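Local atomic coordinates of telomeric DNA-binding factor trf1 (Schizosaccharomyces pombe, PDB entry 6K5S), a protein that probably binds telomeric DNA repeats as a member of the telomere repeat-binding factor family, here represented by its helical domain. Residues Y128-L131 with K132-A135; K180-I183 with E184-A188. All coordinates share one frame; numbering follows the deposited sequence.

Contact 1. Residues Y128-L131 with K132-A135; sequences YMEL and KTQA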
loop_
_atom_site.group_PDB
_atom_site.type_symbol
_atom_site.label_atom_id
_atom_site.label_comp_id
_atom_site.label_asym_id
_atom_site.label_seq_id
_atom_site.Cartn_x
_atom_site.Cartn_y
_atom_site.Cartn_z
ATOM N N TYR A 128 -4.757 -21.154 -22.039
ATOM C CA TYR A 128 -3.966 -22.208 -21.406
ATOM C C TYR A 128 -2.977 -22.824 -22.397
ATOM O O TYR A 128 -1.789 -22.999 -22.091
ATOM C CB TYR A 128 -4.916 -23.280 -20.886
ATOM C CG TYR A 128 -4.444 -24.144 -19.746
ATOM C CD1 TYR A 128 -3.352 -23.790 -18.965
ATOM C CD2 TYR A 128 -5.108 -25.316 -19.445
ATOM C CE1 TYR A 128 -2.945 -24.594 -17.918
ATOM C CE2 TYR A 128 -4.707 -26.117 -18.392
ATOM C CZ TYR A 128 -3.630 -25.749 -17.637
ATOM O OH TYR A 128 -3.235 -26.538 -16.584
ATOM N N MET A 129 -3.474 -23.202 -23.579
ATOM C CA MET A 129 -2.640 -23.863 -24.575
ATOM C C MET A 129 -1.491 -22.975 -25.026
ATOM O O MET A 129 -0.365 -23.464 -25.225
ATOM C CB MET A 129 -3.491 -24.277 -25.780
ATOM C CG MET A 129 -2.712 -24.900 -26.942
ATOM S SD MET A 129 -3.790 -25.232 -28.389
ATOM C CE MET A 129 -4.299 -23.604 -28.865
ATOM N N GLU A 130 -1.765 -21.685 -25.262
ATOM C CA GLU A 130 -0.710 -20.773 -25.697
ATOM C C GLU A 130 0.292 -20.514 -24.579
ATOM O O GLU A 130 1.489 -20.339 -24.836
ATOM C CB GLU A 130 -1.308 -19.443 -26.184
ATOM C CG GLU A 130 -2.209 -19.539 -27.442
ATOM C CD GLU A 130 -1.510 -20.118 -28.680
ATOM O OE1 GLU A 130 -0.261 -20.079 -28.771
ATOM O OE2 GLU A 130 -2.219 -20.620 -29.583
ATOM N N LEU A 131 -0.178 -20.427 -23.342
ATOM C CA LEU A 131 0.758 -20.315 -22.227
ATOM C C LEU A 131 1.711 -21.505 -22.205
ATOM O O LEU A 131 2.927 -21.334 -22.075
ATOM C CB LEU A 131 0.008 -20.217 -20.891
ATOM C CG LEU A 131 0.962 -20.196 -19.683
ATOM C CD1 LEU A 131 1.854 -18.949 -19.695
ATOM C CD2 LEU A 131 0.140 -20.218 -18.398
ATOM N N LYS A 132 1.170 -22.723 -22.296
ATOM C CA LYS A 132 2.020 -23.910 -22.286
ATOM C C LYS A 132 3.016 -23.866 -23.443
ATOM O O LYS A 132 4.185 -24.228 -23.281
ATOM C CB LYS A 132 1.161 -25.179 -22.355
ATOM C CG LYS A 132 0.255 -25.393 -21.110
ATOM C CD LYS A 132 -0.751 -26.535 -21.354
ATOM C CE LYS A 132 -1.527 -26.942 -20.065
ATOM N NZ LYS A 132 -0.581 -27.365 -18.996
ATOM N N THR A 133 2.584 -23.356 -24.592
ATOM C CA THR A 133 3.478 -23.256 -25.745
ATOM C C THR A 133 4.638 -22.304 -25.466
ATOM O O THR A 133 5.790 -22.614 -25.781
ATOM C CB THR A 133 2.702 -22.802 -26.986
ATOM O OG1 THR A 133 1.641 -23.732 -27.232
ATOM C CG2 THR A 133 3.651 -22.782 -28.208
ATOM N N GLN A 134 4.355 -21.146 -24.863
ATOM C CA GLN A 134 5.437 -20.236 -24.492
ATOM C C GLN A 134 6.317 -20.825 -23.394
ATOM O O GLN A 134 7.537 -20.613 -23.398
ATOM C CB GLN A 134 4.884 -18.872 -24.053
ATOM C CG GLN A 134 4.166 -18.080 -25.181
ATOM C CD GLN A 134 5.030 -17.920 -26.439
ATOM O OE1 GLN A 134 6.203 -17.561 -26.348
ATOM N NE2 GLN A 134 4.443 -18.173 -27.604
ATOM N N ALA A 135 5.730 -21.537 -22.425
ATOM C CA ALA A 135 6.579 -22.187 -21.424
ATOM C C ALA A 135 7.527 -23.180 -22.087
ATOM O O ALA A 135 8.701 -23.272 -21.714
ATOM C CB ALA A 135 5.732 -22.886 -20.360
HETATM O O HOH W 1 -0.969 -26.615 -15.749
HETATM O O HOH W 2 1.653 -18.898 -27.645
#

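Contact 2. Residues K180-I183 with E184-A188; sequences KQII and EKCTA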
loop_
_atom_site.group_PDB
_atom_site.type_symbol
_atom_site.label_atom_id
_atom_site.label_comp_id
_atom_site.label_asym_id
_atom_site.label_seq_id
_atom_site.Cartn_x
_atom_site.Cartn_y
_atom_site.Cartn_z
ATOM N N LYS A 180 -13.104 -31.402 -22.870
ATOM C CA LYS A 180 -12.620 -32.360 -23.860
ATOM C C LYS A 180 -12.074 -31.665 -25.099
ATOM O O LYS A 180 -11.120 -32.162 -25.707
ATOM C CB LYS A 180 -13.725 -33.354 -24.226
ATOM C CG LYS A 180 -14.357 -33.986 -22.999
ATOM C CD LYS A 180 -15.373 -35.082 -23.328
ATOM C CE LYS A 180 -16.766 -34.501 -23.486
ATOM N NZ LYS A 180 -16.941 -33.970 -24.870
ATOM N N GLN A 181 -12.628 -30.510 -25.470
ATOM C CA GLN A 181 -12.041 -29.746 -26.570
ATOM C C GLN A 181 -10.632 -29.268 -26.227
ATOM O O GLN A 181 -9.731 -29.277 -27.083
ATOM C CB GLN A 181 -12.934 -28.560 -26.924
ATOM C CG GLN A 181 -14.115 -28.920 -27.793
ATOM C CD GLN A 181 -13.683 -29.638 -29.049
ATOM O OE1 GLN A 181 -12.812 -29.159 -29.778
ATOM N NE2 GLN A 181 -14.278 -30.802 -29.305
ATOM N N ILE A 182 -10.423 -28.823 -24.982
ATOM C CA ILE A 182 -9.091 -28.386 -24.572
ATOM C C ILE A 182 -8.112 -29.547 -24.631
ATOM O O ILE A 182 -7.008 -29.428 -25.178
ATOM C CB ILE A 182 -9.127 -27.767 -23.163
ATOM C CG1 ILE A 182 -9.996 -26.515 -23.151
ATOM C CG2 ILE A 182 -7.714 -27.444 -22.708
ATOM C CD1 ILE A 182 -10.314 -26.050 -21.743
ATOM N N ILE A 183 -8.496 -30.691 -24.061
ATOM C CA ILE A 183 -7.615 -31.850 -24.111
ATOM C C ILE A 183 -7.247 -32.172 -25.554
ATOM O O ILE A 183 -6.077 -32.421 -25.874
ATOM C CB ILE A 183 -8.267 -33.046 -23.403
ATOM C CG1 ILE A 183 -8.444 -32.726 -21.920
ATOM C CG2 ILE A 183 -7.408 -34.290 -23.561
ATOM C CD1 ILE A 183 -9.027 -33.832 -21.154
ATOM N N GLU A 184 -8.228 -32.127 -26.457
ATOM C CA GLU A 184 -7.949 -32.448 -27.852
ATOM C C GLU A 184 -7.071 -31.384 -28.500
ATOM O O GLU A 184 -6.120 -31.720 -29.222
ATOM C CB GLU A 184 -9.256 -32.625 -28.621
ATOM C CG GLU A 184 -9.084 -33.093 -30.053
ATOM C CD GLU A 184 -10.376 -33.650 -30.629
ATOM O OE1 GLU A 184 -11.274 -34.013 -29.836
ATOM O OE2 GLU A 184 -10.496 -33.720 -31.870
ATOM N N LYS A 185 -7.353 -30.101 -28.234
ATOM C CA LYS A 185 -6.516 -29.026 -28.764
ATOM C C LYS A 185 -5.098 -29.114 -28.221
ATOM O O LYS A 185 -4.125 -28.870 -28.950
ATOM C CB LYS A 185 -7.116 -27.662 -28.424
ATOM C CG LYS A 185 -8.321 -27.272 -29.278
ATOM C CD LYS A 185 -9.028 -26.022 -28.755
ATOM C CE LYS A 185 -8.184 -24.765 -28.944
ATOM N NZ LYS A 185 -8.896 -23.529 -28.465
ATOM N N CYS A 186 -4.965 -29.447 -26.940
ATOM C CA CYS A 186 -3.648 -29.547 -26.327
ATOM C C CYS A 186 -2.854 -30.717 -26.898
ATOM O O CYS A 186 -1.656 -30.576 -27.170
ATOM C CB CYS A 186 -3.799 -29.669 -24.815
ATOM S SG CYS A 186 -4.016 -28.075 -24.019
ATOM N N THR A 187 -3.505 -31.875 -27.081
ATOM C CA THR A 187 -2.847 -33.031 -27.691
ATOM C C THR A 187 -2.283 -32.682 -29.062
ATOM O O THR A 187 -1.135 -33.014 -29.377
ATOM C CB THR A 187 -3.835 -34.197 -27.818
ATOM O OG1 THR A 187 -4.495 -34.409 -26.564
ATOM C CG2 THR A 187 -3.127 -35.476 -28.246
ATOM N N ALA A 188 -3.088 -32.011 -29.890
ATOM C CA ALA A 188 -2.641 -31.599 -31.218
ATOM C C ALA A 188 -1.474 -30.620 -31.148
ATOM O O ALA A 188 -0.547 -30.692 -31.968
ATOM C CB ALA A 188 -3.807 -30.977 -31.986
#

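Contact 1. Residues Y128-L131 with K132-A135
Lys-132 lays its aliphatic end across the ring of Tyr-128, one helical turn earlier. Its CE stands over the middle of one face, 3.5 Å from the ring centroid, a CH-pi contact, and the bend at the end of the chain (chi4 -58°) sets NZ off-centre, near the hydroxyl end of the ring, in a cation-pi contact 4.2 Å from the same centroid. Lysine suits this place because its terminal methylene, CE, can lie on an aromatic face while the ammonium reaches other partners: NZ is hydrogen-bonded to Leu-154 O and Asn-106 OD1, two neutral oxygens that probably help to stabilise the buried ammonium. Tyrosine supplies the flat surface; a chi1 of -155°, with CG opposite the backbone N, lays the ring alongside the Lys-132 chain, one face under CE. A serine in place of Tyr-128 would probably leave Lys-132 CE without an aromatic face and NZ without its cation-pi partner, and open a gap beside Phe-109. Next, the Thr-133 hydroxyl OG1 donates to Met-129 O at 2.9 Å; the Thr-133 amide also donates to that oxygen, from the other face of the carbonyl plane. The hydroxyl is further engaged by Arg-189, which forms a salt bridge with Glu-130 as well. At Gln-134 a water joins NE2 (2.9 Å) to both Glu-130 O and OE1, while NE2 also donates to Tyr-206 O. Small Ala-135 continues the alpha-helical ladder, its N bonded to Leu-131 O at 2.8 Å. Within helix 122-141, Tyr-128, Leu-131 and Ala-135 pack on helix 102-113, where Phe-109 lies nearly parallel to the tyrosine ring; Met-129 and Thr-133 meet helix 177-195, and Leu-131 and Gln-134 touch Phe-211 of helix 208-222.

Contact 2. Residues K180-I183 with E184-A188
Thr-187 grips Ile-183 O with two donors. Its OG1 lies 2.6 Å from that Ile-183 O and above the carbonyl plane, while its amide N comes in from the opposite face at 2.9 Å to the same oxygen. With OG1 beside the backbone N (chi1 -50°), the hydroxyl folds back onto the preceding turn, which lets threonine spend its polar group on the helix itself at an exposed position. One residue earlier, Cys-186 N donates to Ile-182 O at 2.7 Å, and SG rests 4.0 Å from Ile-182 CG2, a modest apolar contact between two buried side chains. The amide bonds of Thr-187 and Cys-186 are i to i+4 backbone bonds of an alpha helix, continued by Lys-185 N to Gln-181 O and Glu-184 N to Lys-180 O, in the amphipathic helix 177-195 of this all-helical TRF-type domain. Lys-185 runs CG past Gln-181 O at 3.3 Å, then bends at chi3 (69°) so that NZ leaves the helix and bonds to Thr-126 OG1. Farther out, branched Ile-182 and Ile-183 give the helix a broad hydrocarbon surface against Phe-163 of helix 159-166, Ile-183 also meeting Ala-160, and Cys-186, compact enough for a close interface, packs on Met-159 and Phe-155.

In the fold
Contact 1 comes first along the chain, on helix 122-141, and contact 2 follows on helix 177-195; the short helices 147-154 and 159-166 intervene. Their centres are about 13 Å apart, on the same side of the chain's centre, with contact 1 about 10 Å from it and contact 2 about 19 Å. The two helices touch directly: Met-129 SD lies 3.7 Å from Lys-185 O, and Met-129 CB 4.2 Å from Cys-186 SG. Contact 1 is buried, whereas contact 2 lies farther out, at a more exposed part of helix 177-195. The Met-129 contact ties the two helices of this TRF-type domain together, probably helping to fix their packing.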